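Local coordinates for protein Esterase/lipase (Uncultured bacterium, PDB 3K6K) that probably hydrolyses carboxylic ester bonds as an esterase or lipase related to hormone-sensitive lipase, built on the alpha/beta hydrolase fold, at residues L22-L25 with K26-E30; N35-L38 with D39-R42; L190-R194 with W195-N199; R225-P228 with L229-P232. All coordinates share one frame; numbering follows the deposited sequence.

Contact 1: L22-L25 with K26-E30; sequences LQLL and KINAE
L22, Q23, L24 and L25 each offer the carbonyl oxygen to the amide four places on, the repeat that defines an alpha-helix, here in helix 18-30. The bond from K26 N to L22 O measures 2.8 Å and that from A29 N to L25 O 3.0 Å, while the pair N28 N to L24 O is slacker at 3.3 Å. The side chains fill in around this backbone. I27 has CG1 beside its own backbone N (chi1 -57°), which lays that methylene 3.3 Å from Q23 O, one turn back. The Q23 side chain, bent at chi2, brings NE2 to 4.0 Å from K26 CD; the long, flexible lysine meets it with a methylene, and its amine lies farther out. L24 CD1 meets N28 ND2 only loosely. Further out, L22 and L25 suit the side of the helix that faces the protein: L25 is buried against L206 and P280, and L22 leans on E250. K26 rests on F205, and polar Q23 and N28 occupy exposed positions. The small methyl of A29 sits one turn on from L25, its CB 3.5 Å from L25 O.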
loop_
_atom_site.group_PDB
_atom_site.type_symbol
_atom_site.label_atom_id
_atom_site.label_comp_id
_atom_site.label_asym_id
_atom_site.label_seq_id
_atom_site.Cartn_x
_atom_site.Cartn_y
_atom_site.Cartn_z
ATOM N N LEU A 22 15.354 16.136 -7.619
ATOM C CA LEU A 22 15.619 15.044 -8.569
ATOM C C LEU A 22 16.697 15.406 -9.587
ATOM O O LEU A 22 17.523 14.555 -9.946
ATOM C CB LEU A 22 14.351 14.588 -9.315
ATOM C CG LEU A 22 13.339 13.968 -8.338
ATOM C CD1 LEU A 22 12.004 13.678 -8.994
ATOM C CD2 LEU A 22 13.940 12.703 -7.636
ATOM N N GLN A 23 16.655 16.657 -10.062
ATOM C CA GLN A 23 17.639 17.148 -11.029
ATOM C C GLN A 23 19.023 17.260 -10.349
ATOM O O GLN A 23 20.042 16.996 -10.959
ATOM C CB GLN A 23 17.190 18.470 -11.687
ATOM C CG GLN A 23 18.117 18.936 -12.838
ATOM C CD GLN A 23 17.511 18.760 -14.255
ATOM O OE1 GLN A 23 17.733 19.623 -15.144
ATOM N NE2 GLN A 23 16.769 17.658 -14.473
ATOM N N LEU A 24 19.052 17.604 -9.088
ATOM C CA LEU A 24 20.287 17.657 -8.411
ATOM C C LEU A 24 20.828 16.241 -8.280
ATOM O O LEU A 24 21.974 16.059 -8.564
ATOM C CB LEU A 24 20.203 18.422 -7.116
ATOM C CG LEU A 24 21.266 18.166 -6.082
ATOM C CD1 LEU A 24 22.614 18.425 -6.567
ATOM C CD2 LEU A 24 21.033 18.890 -4.807
ATOM N N LEU A 25 19.992 15.250 -7.966
ATOM C CA LEU A 25 20.413 13.838 -7.994
ATOM C C LEU A 25 20.839 13.334 -9.390
ATOM O O LEU A 25 21.804 12.574 -9.525
ATOM C CB LEU A 25 19.340 12.932 -7.392
ATOM C CG LEU A 25 18.836 13.261 -5.966
ATOM C CD1 LEU A 25 17.743 12.289 -5.569
ATOM C CD2 LEU A 25 19.907 13.283 -4.901
ATOM N N LYS A 26 20.135 13.742 -10.429
ATOM C CA LYS A 26 20.555 13.369 -11.787
ATOM C C LYS A 26 22.005 13.822 -12.030
ATOM O O LYS A 26 22.842 13.025 -12.449
ATOM C CB LYS A 26 19.616 14.017 -12.802
ATOM C CG LYS A 26 19.832 13.628 -14.243
ATOM C CD LYS A 26 18.614 14.099 -15.007
ATOM C CE LYS A 26 18.767 13.990 -16.482
ATOM N NZ LYS A 26 17.369 13.991 -16.993
ATOM N N ILE A 27 22.317 15.081 -11.709
ATOM C CA ILE A 27 23.654 15.588 -11.950
ATOM C C ILE A 27 24.709 14.809 -11.213
ATOM O O ILE A 27 25.768 14.533 -11.789
ATOM C CB ILE A 27 23.841 17.072 -11.627
ATOM C CG1 ILE A 27 22.829 17.912 -12.424
ATOM C CG2 ILE A 27 25.271 17.459 -11.975
ATOM C CD1 ILE A 27 22.609 19.223 -11.886
ATOM N N ASN A 28 24.454 14.439 -9.961
ATOM C CA ASN A 28 25.454 13.635 -9.250
ATOM C C ASN A 28 25.653 12.289 -9.871
ATOM O O ASN A 28 26.746 11.743 -9.870
ATOM C CB ASN A 28 25.080 13.429 -7.808
ATOM C CG ASN A 28 25.179 14.701 -7.013
ATOM O OD1 ASN A 28 24.910 14.693 -5.821
ATOM N ND2 ASN A 28 25.566 15.806 -7.663
ATOM N N ALA A 29 24.594 11.750 -10.419
ATOM C CA ALA A 29 24.665 10.447 -11.003
ATOM C C ALA A 29 25.502 10.492 -12.293
ATOM O O ALA A 29 26.364 9.643 -12.476
ATOM C CB ALA A 29 23.280 9.944 -11.271
ATOM N N GLU A 30 25.250 11.493 -13.144
ATOM C CA GLU A 30 26.025 11.764 -14.388
ATOM C C GLU A 30 27.546 11.830 -14.218
ATOM O O GLU A 30 28.292 11.278 -15.024
ATOM C CB GLU A 30 25.588 13.095 -15.022
ATOM C CG GLU A 30 24.538 12.952 -16.093
ATOM C CD GLU A 30 23.916 14.285 -16.462
ATOM O OE1 GLU A 30 22.750 14.251 -16.867
ATOM O OE2 GLU A 30 24.567 15.360 -16.319
#

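Contact 2: N35-L38 with D39-R42; sequences NLPL and DQKR
D39 and P37 meet at the first turn of helix 38-49, where P37 is the N-cap residue. D39 holds CG between its backbone N and carbonyl carbon (chi1 53°), which swings OD2 back to 3.2 Å from P37 CB; an acidic group so near a helix start is likely to be favoured by the helix dipole. Q40 follows. Its backbone N makes a weak bond to P37 O, and its extended chain runs side by side with the proline ring. OE1 lies 3.3 Å from P37 CG, and NE2 lies as close, 3.3 Å, to L36 CD2, where the leucine crosses the glutamine at about a right angle. K41 donates its backbone N to the same P37 O at 2.8 Å, the stronger of the two bonds on that oxygen. Its side chain turns at chi3 (-76°) and brings CE to 3.8 Å from L36 CB, an apolar use of lysine's methylenes. R42 closes the turn with N to L38 O at 3.0 Å, and its NE passes L38 CG obliquely. The guanidinium is engaged beyond the helix, NE with I92 O and NH1 in a salt bridge to E124. L38 packs on I92 and P123, R42 on L121 and P123, joining the start of helix 38-49 to the loops between strand 82-86 and helix 96-110 and between strand 113-117 and helix 129-145.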
loop_
_atom_site.group_PDB
_atom_site.type_symbol
_atom_site.label_atom_id
_atom_site.label_comp_id
_atom_site.label_asym_id
_atom_site.label_seq_id
_atom_site.Cartn_x
_atom_site.Cartn_y
_atom_site.Cartn_z
ATOM N N ASN A 35 34.086 3.534 -12.026
ATOM C CA ASN A 35 34.396 2.335 -11.232
ATOM C C ASN A 35 35.173 2.697 -9.994
ATOM O O ASN A 35 36.377 2.446 -9.958
ATOM C CB ASN A 35 35.254 1.332 -12.032
ATOM C CG ASN A 35 34.751 1.106 -13.438
ATOM O OD1 ASN A 35 33.999 0.169 -13.687
ATOM N ND2 ASN A 35 35.166 1.968 -14.370
ATOM N N LEU A 36 34.526 3.300 -9.001
ATOM C CA LEU A 36 35.260 3.672 -7.815
ATOM C C LEU A 36 35.621 2.403 -7.074
ATOM O O LEU A 36 34.887 1.445 -7.131
ATOM C CB LEU A 36 34.493 4.626 -6.879
ATOM C CG LEU A 36 35.005 6.051 -6.643
ATOM C CD1 LEU A 36 34.738 6.531 -5.203
ATOM C CD2 LEU A 36 36.475 6.233 -6.992
ATOM N N PRO A 37 36.784 2.403 -6.398
ATOM C CA PRO A 37 37.084 1.267 -5.569
ATOM C C PRO A 37 36.060 1.194 -4.451
ATOM O O PRO A 37 35.650 2.227 -3.896
ATOM C CB PRO A 37 38.489 1.586 -5.021
ATOM C CG PRO A 37 39.087 2.471 -6.011
ATOM C CD PRO A 37 37.957 3.286 -6.565
ATOM N N LEU A 38 35.657 -0.012 -4.106
ATOM C CA LEU A 38 34.671 -0.148 -3.094
ATOM C C LEU A 38 35.082 0.398 -1.730
ATOM O O LEU A 38 34.232 0.979 -1.070
ATOM C CB LEU A 38 34.159 -1.580 -3.031
ATOM C CG LEU A 38 33.107 -1.838 -1.969
ATOM C CD1 LEU A 38 31.936 -0.949 -2.313
ATOM C CD2 LEU A 38 32.754 -3.319 -2.044
ATOM N N ASP A 39 36.351 0.273 -1.307
ATOM C CA ASP A 39 36.824 0.951 -0.071
ATOM C C ASP A 39 36.717 2.463 -0.151
ATOM O O ASP A 39 36.540 3.127 0.867
ATOM C CB ASP A 39 38.277 0.596 0.301
ATOM C CG ASP A 39 39.265 0.823 -0.862
ATOM O OD1 ASP A 39 40.352 1.398 -0.617
ATOM O OD2 ASP A 39 38.940 0.468 -2.016
ATOM N N GLN A 40 36.857 3.014 -1.354
ATOM C CA GLN A 40 36.722 4.469 -1.527
ATOM C C GLN A 40 35.240 4.876 -1.539
ATOM O O GLN A 40 34.865 5.912 -1.002
ATOM C CB GLN A 40 37.371 4.908 -2.829
ATOM C CG GLN A 40 38.694 5.596 -2.674
ATOM C CD GLN A 40 39.346 5.793 -4.033
ATOM O OE1 GLN A 40 40.260 5.050 -4.391
ATOM N NE2 GLN A 40 38.857 6.771 -4.814
ATOM N N LYS A 41 34.411 4.050 -2.144
ATOM C CA LYS A 41 32.994 4.330 -2.194
ATOM C C LYS A 41 32.467 4.383 -0.735
ATOM O O LYS A 41 31.770 5.314 -0.337
ATOM C CB LYS A 41 32.320 3.270 -3.059
ATOM C CG LYS A 41 30.967 3.620 -3.669
ATOM C CD LYS A 41 30.519 2.579 -4.812
ATOM C CE LYS A 41 31.257 2.764 -6.197
ATOM N NZ LYS A 41 30.602 2.081 -7.370
ATOM N N ARG A 42 32.898 3.423 0.066
ATOM C CA ARG A 42 32.540 3.343 1.457
ATOM C C ARG A 42 33.064 4.532 2.250
ATOM O O ARG A 42 32.273 5.167 2.973
ATOM C CB ARG A 42 33.023 2.036 2.068
ATOM C CG ARG A 42 32.439 0.750 1.392
ATOM C CD ARG A 42 32.737 -0.375 2.373
ATOM N NE ARG A 42 32.274 -1.669 1.926
ATOM C CZ ARG A 42 32.789 -2.844 2.332
ATOM N NH1 ARG A 42 33.837 -2.900 3.165
ATOM N NH2 ARG A 42 32.283 -3.980 1.872
#

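Contact 3: L190-R194 with W195-N199; sequences LTLSR and WSNSN. With SO4 (sulfate ion), chain F.
N197 reaches back to R194 with backbone and side chain together, tying R194 to the short helix 195-199. N197 N and N197 ND2 each lie 3.2 Å from R194 O, both weak hydrogen bonds, and a water donates to the same oxygen at 2.7 Å while also bonding S198 OG. One turn on, N199 ND2 bonds W195 O at 2.9 Å, an oxygen that also receives S198 N and N199 N. Before the helix, S193 OG donates to T191 OG1 at 2.8 Å. With CG beside its backbone N (chi1 -64°), N197 presents OD1 to the loop, 3.3 Å from L192 CA, and crosses the leucine side chain at about a right angle. An alanine in place of N197 would probably leave R194 O without its side-chain donor and open a gap beside L192. The charged contacts centre on R194, whose NH2 bonds O1 of a sulfate, probably from the crystallisation liquor, at 2.8 Å with the anion at the guanidinium edge. NH1 forms a salt bridge with D189, and R263 of the same chain also binds the sulfate through NH2. An arginine suits a place beside the carboxylate of D189, and its NH2 is left to take the sulfate. Beyond the segments, R194, W195 and S196 pack on helix 254-266, S196 OG bonding S255 N, and the broad indole of W195 makes a cation-pi contact with R263 of the second subunit.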
loop_
_atom_site.group_PDB
_atom_site.type_symbol
_atom_site.label_atom_id
_atom_site.label_comp_id
_atom_site.label_asym_id
_atom_site.label_seq_id
_atom_site.Cartn_x
_atom_site.Cartn_y
_atom_site.Cartn_z
ATOM N N LEU A 190 16.633 -9.776 -5.688
ATOM C CA LEU A 190 17.939 -9.694 -6.358
ATOM C C LEU A 190 17.983 -10.257 -7.756
ATOM O O LEU A 190 19.041 -10.220 -8.414
ATOM C CB LEU A 190 19.044 -10.291 -5.510
ATOM C CG LEU A 190 19.512 -9.169 -4.573
ATOM C CD1 LEU A 190 18.397 -8.777 -3.570
ATOM C CD2 LEU A 190 20.778 -9.627 -3.832
ATOM N N THR A 191 16.839 -10.725 -8.253
ATOM C CA THR A 191 16.740 -11.007 -9.689
ATOM C C THR A 191 16.614 -9.779 -10.557
ATOM O O THR A 191 16.877 -9.855 -11.744
ATOM C CB THR A 191 15.614 -12.020 -10.085
ATOM O OG1 THR A 191 14.352 -11.357 -10.122
ATOM C CG2 THR A 191 15.538 -13.244 -9.147
ATOM N N LEU A 192 16.141 -8.653 -10.016
ATOM C CA LEU A 192 16.064 -7.401 -10.789
ATOM C C LEU A 192 15.411 -7.509 -12.181
ATOM O O LEU A 192 16.077 -7.244 -13.178
ATOM C CB LEU A 192 17.466 -6.774 -10.933
ATOM C CG LEU A 192 18.327 -6.582 -9.648
ATOM C CD1 LEU A 192 19.766 -6.373 -10.007
ATOM C CD2 LEU A 192 17.879 -5.381 -8.845
ATOM N N SER A 193 14.101 -7.785 -12.249
ATOM C CA SER A 193 13.475 -8.348 -13.469
ATOM C C SER A 193 12.058 -7.863 -13.683
ATOM O O SER A 193 11.469 -8.049 -14.771
ATOM C CB SER A 193 13.616 -9.871 -13.464
ATOM O OG SER A 193 12.890 -10.457 -12.393
ATOM N N ARG A 194 11.520 -7.244 -12.632
ATOM C CA ARG A 194 10.122 -6.851 -12.470
ATOM C C ARG A 194 9.874 -5.507 -13.193
ATOM O O ARG A 194 10.819 -4.909 -13.740
ATOM C CB ARG A 194 9.810 -6.835 -10.943
ATOM C CG ARG A 194 9.536 -8.267 -10.498
ATOM C CD ARG A 194 9.382 -8.652 -9.029
ATOM N NE ARG A 194 8.224 -9.500 -9.084
ATOM C CZ ARG A 194 8.203 -10.822 -9.196
ATOM N NH1 ARG A 194 9.281 -11.577 -9.115
ATOM N NH2 ARG A 194 7.038 -11.392 -9.335
ATOM N N TRP A 195 8.634 -5.029 -13.203
ATOM C CA TRP A 195 8.257 -3.920 -14.061
ATOM C C TRP A 195 9.057 -2.606 -13.841
ATOM O O TRP A 195 9.538 -2.001 -14.831
ATOM C CB TRP A 195 6.758 -3.685 -13.951
ATOM C CG TRP A 195 6.237 -2.565 -14.789
ATOM C CD1 TRP A 195 5.764 -2.679 -16.072
ATOM C CD2 TRP A 195 6.148 -1.130 -14.457
ATOM N NE1 TRP A 195 5.360 -1.438 -16.539
ATOM C CE2 TRP A 195 5.580 -0.477 -15.577
ATOM C CE3 TRP A 195 6.433 -0.369 -13.321
ATOM C CZ2 TRP A 195 5.338 0.915 -15.615
ATOM C CZ3 TRP A 195 6.184 1.019 -13.357
ATOM C CH2 TRP A 195 5.660 1.649 -14.508
ATOM N N SER A 196 9.206 -2.153 -12.580
ATOM C CA SER A 196 9.897 -0.875 -12.348
ATOM C C SER A 196 11.374 -0.993 -12.733
ATOM O O SER A 196 11.988 0.005 -13.130
ATOM C CB SER A 196 9.750 -0.363 -10.887
ATOM O OG SER A 196 10.177 -1.330 -9.924
ATOM N N ASN A 197 11.947 -2.185 -12.609
ATOM C CA ASN A 197 13.374 -2.364 -12.934
ATOM C C ASN A 197 13.731 -1.880 -14.319
ATOM O O ASN A 197 14.841 -1.399 -14.547
ATOM C CB ASN A 197 13.819 -3.811 -12.809
ATOM C CG ASN A 197 13.708 -4.299 -11.417
ATOM O OD1 ASN A 197 14.694 -4.377 -10.659
ATOM N ND2 ASN A 197 12.483 -4.552 -11.012
ATOM N N SER A 198 12.806 -1.993 -15.245
ATOM C CA SER A 198 13.152 -1.578 -16.599
ATOM C C SER A 198 12.421 -0.286 -16.886
ATOM O O SER A 198 12.991 0.668 -17.408
ATOM C CB SER A 198 12.791 -2.653 -17.627
ATOM O OG SER A 198 11.445 -3.039 -17.460
ATOM N N ASN A 199 11.177 -0.201 -16.458
ATOM C CA ASN A 199 10.466 1.017 -16.742
ATOM C C ASN A 199 10.999 2.282 -16.117
ATOM O O ASN A 199 10.967 3.367 -16.750
ATOM C CB ASN A 199 9.001 0.816 -16.478
ATOM C CG ASN A 199 8.364 0.007 -17.577
ATOM O OD1 ASN A 199 7.925 0.568 -18.561
ATOM N ND2 ASN A 199 8.339 -1.324 -17.425
HETATM S S SO4 F . 6.800 -15.062 -9.825
HETATM O O1 SO4 F . 6.831 -13.855 -10.657
HETATM O O2 SO4 F . 5.576 -15.817 -10.176
HETATM O O3 SO4 F . 8.052 -15.821 -9.974
HETATM O O4 SO4 F . 6.732 -14.766 -8.401
HETATM O O HOH W 1 11.716 -5.373 -16.198
#

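Contact 4: R225-P228 with L229-P232; sequences RKNP and LISP
N227 O accepts two backbone bonds, from I230 N and from S231 N, both at 2.9 Å, so that the chain reverses through a type I turn with P228 and L229 at its corners. The S231 donor is nearly in line with the carbonyl (C=O...N 176°), whereas I230 N stands above the carbonyl plane. Proline suits the first corner because its ring already holds phi near the value the turn needs. With CG1 beside the backbone N (chi1 -62°), the I230 side chain crosses that of N227 at about a right angle, CG1 lying 3.6 Å from N227 CB. P228 O receives a CA-H...O contact from P232 CA at 3.2 Å. The hydroxyl of S231 donates to R225 O at 2.6 Å and also bonds L190 N. An alanine at S231 would probably leave R225 O and L190 N each without this hydroxyl and weaken one of the ties between the two loops. The R225 side chain leads away from the turn, NH2 in a salt bridge with E217 and NH1 close to L190 O, probably as a hydrogen bond. The type I turn, extended by the S231 N bond to the same oxygen, lies in the connection between helix 209-220 and strand 243-248 of the alpha/beta hydrolase fold.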
loop_
_atom_site.group_PDB
_atom_site.type_symbol
_atom_site.label_atom_id
_atom_site.label_comp_id
_atom_site.label_asym_id
_atom_site.label_seq_id
_atom_site.Cartn_x
_atom_site.Cartn_y
_atom_site.Cartn_z
ATOM N N ARG A 225 19.655 -16.679 -6.576
ATOM C CA ARG A 225 19.136 -15.334 -6.404
ATOM C C ARG A 225 17.734 -15.360 -5.847
ATOM O O ARG A 225 17.251 -14.326 -5.440
ATOM C CB ARG A 225 19.171 -14.528 -7.695
ATOM C CG ARG A 225 20.369 -13.617 -7.792
ATOM C CD ARG A 225 20.634 -13.205 -9.234
ATOM N NE ARG A 225 21.974 -12.612 -9.367
ATOM C CZ ARG A 225 22.315 -11.356 -9.026
ATOM N NH1 ARG A 225 21.427 -10.484 -8.496
ATOM N NH2 ARG A 225 23.578 -10.974 -9.198
ATOM N N LYS A 226 17.095 -16.535 -5.834
ATOM C CA LYS A 226 15.719 -16.692 -5.341
ATOM C C LYS A 226 15.654 -17.497 -4.039
ATOM O O LYS A 226 14.597 -17.950 -3.608
ATOM C CB LYS A 226 14.850 -17.319 -6.405
ATOM C CG LYS A 226 14.987 -16.698 -7.725
ATOM C CD LYS A 226 13.810 -17.146 -8.528
ATOM C CE LYS A 226 14.178 -17.449 -9.977
ATOM N NZ LYS A 226 12.899 -17.814 -10.677
ATOM N N ASN A 227 16.804 -17.673 -3.415
ATOM C CA ASN A 227 16.804 -18.066 -2.049
ATOM C C ASN A 227 15.837 -17.168 -1.292
ATOM O O ASN A 227 15.988 -15.958 -1.322
ATOM C CB ASN A 227 18.190 -17.881 -1.488
ATOM C CG ASN A 227 18.402 -18.600 -0.196
ATOM O OD1 ASN A 227 19.371 -19.360 -0.058
ATOM N ND2 ASN A 227 17.543 -18.353 0.785
ATOM N N PRO A 228 14.870 -17.765 -0.575
ATOM C CA PRO A 228 13.931 -16.954 0.193
ATOM C C PRO A 228 14.634 -15.967 1.103
ATOM O O PRO A 228 14.160 -14.875 1.235
ATOM C CB PRO A 228 13.170 -17.995 1.014
ATOM C CG PRO A 228 13.154 -19.148 0.128
ATOM C CD PRO A 228 14.506 -19.191 -0.532
ATOM N N LEU A 229 15.777 -16.326 1.680
ATOM C CA LEU A 229 16.486 -15.453 2.651
ATOM C C LEU A 229 17.349 -14.365 2.003
ATOM O O LEU A 229 17.853 -13.457 2.684
ATOM C CB LEU A 229 17.361 -16.298 3.590
ATOM C CG LEU A 229 16.742 -16.764 4.902
ATOM C CD1 LEU A 229 15.311 -17.200 4.711
ATOM C CD2 LEU A 229 17.571 -17.903 5.407
ATOM N N ILE A 230 17.509 -14.465 0.689
ATOM C CA ILE A 230 18.149 -13.447 -0.131
ATOM C C ILE A 230 17.080 -12.517 -0.771
ATOM O O ILE A 230 17.131 -11.295 -0.652
ATOM C CB ILE A 230 19.007 -14.146 -1.264
ATOM C CG1 ILE A 230 20.124 -15.008 -0.675
ATOM C CG2 ILE A 230 19.622 -13.134 -2.254
ATOM C CD1 ILE A 230 21.041 -15.620 -1.732
ATOM N N SER A 231 16.149 -13.115 -1.504
ATOM C CA SER A 231 15.034 -12.407 -2.158
ATOM C C SER A 231 13.653 -12.781 -1.538
ATOM O O SER A 231 12.863 -13.602 -2.106
ATOM C CB SER A 231 15.044 -12.629 -3.666
ATOM O OG SER A 231 16.274 -12.202 -4.278
ATOM N N PRO A 232 13.329 -12.151 -0.388
ATOM C CA PRO A 232 12.152 -12.565 0.373
ATOM C C PRO A 232 10.860 -12.532 -0.443
ATOM O O PRO A 232 9.886 -13.196 -0.110
ATOM C CB PRO A 232 12.169 -11.562 1.541
ATOM C CG PRO A 232 13.632 -11.273 1.758
ATOM C CD PRO A 232 14.056 -11.074 0.323
#

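In the fold
Contacts 3 and 4, their centres about 15 Å apart, are the pair that touch: besides the polar ties at L190, T191 CG2 packs on K226 CG at 3.8 Å, and L190 CD2 meets I230 CG2. Contact 1 lies on helix 18-30 and contact 2 at the start of the next helix, 38-49, with about 10 Å between nearest atoms. Contact 1 is about 12 Å at nearest atoms from contact 3 and, centre to centre, about 31 Å from contact 4. The likely catalytic triad, S157, H281 and E251, has the side chains of L25 in contact 1 and S196 in contact 3 near it without touching, so these two contacts probably lie close to the active site.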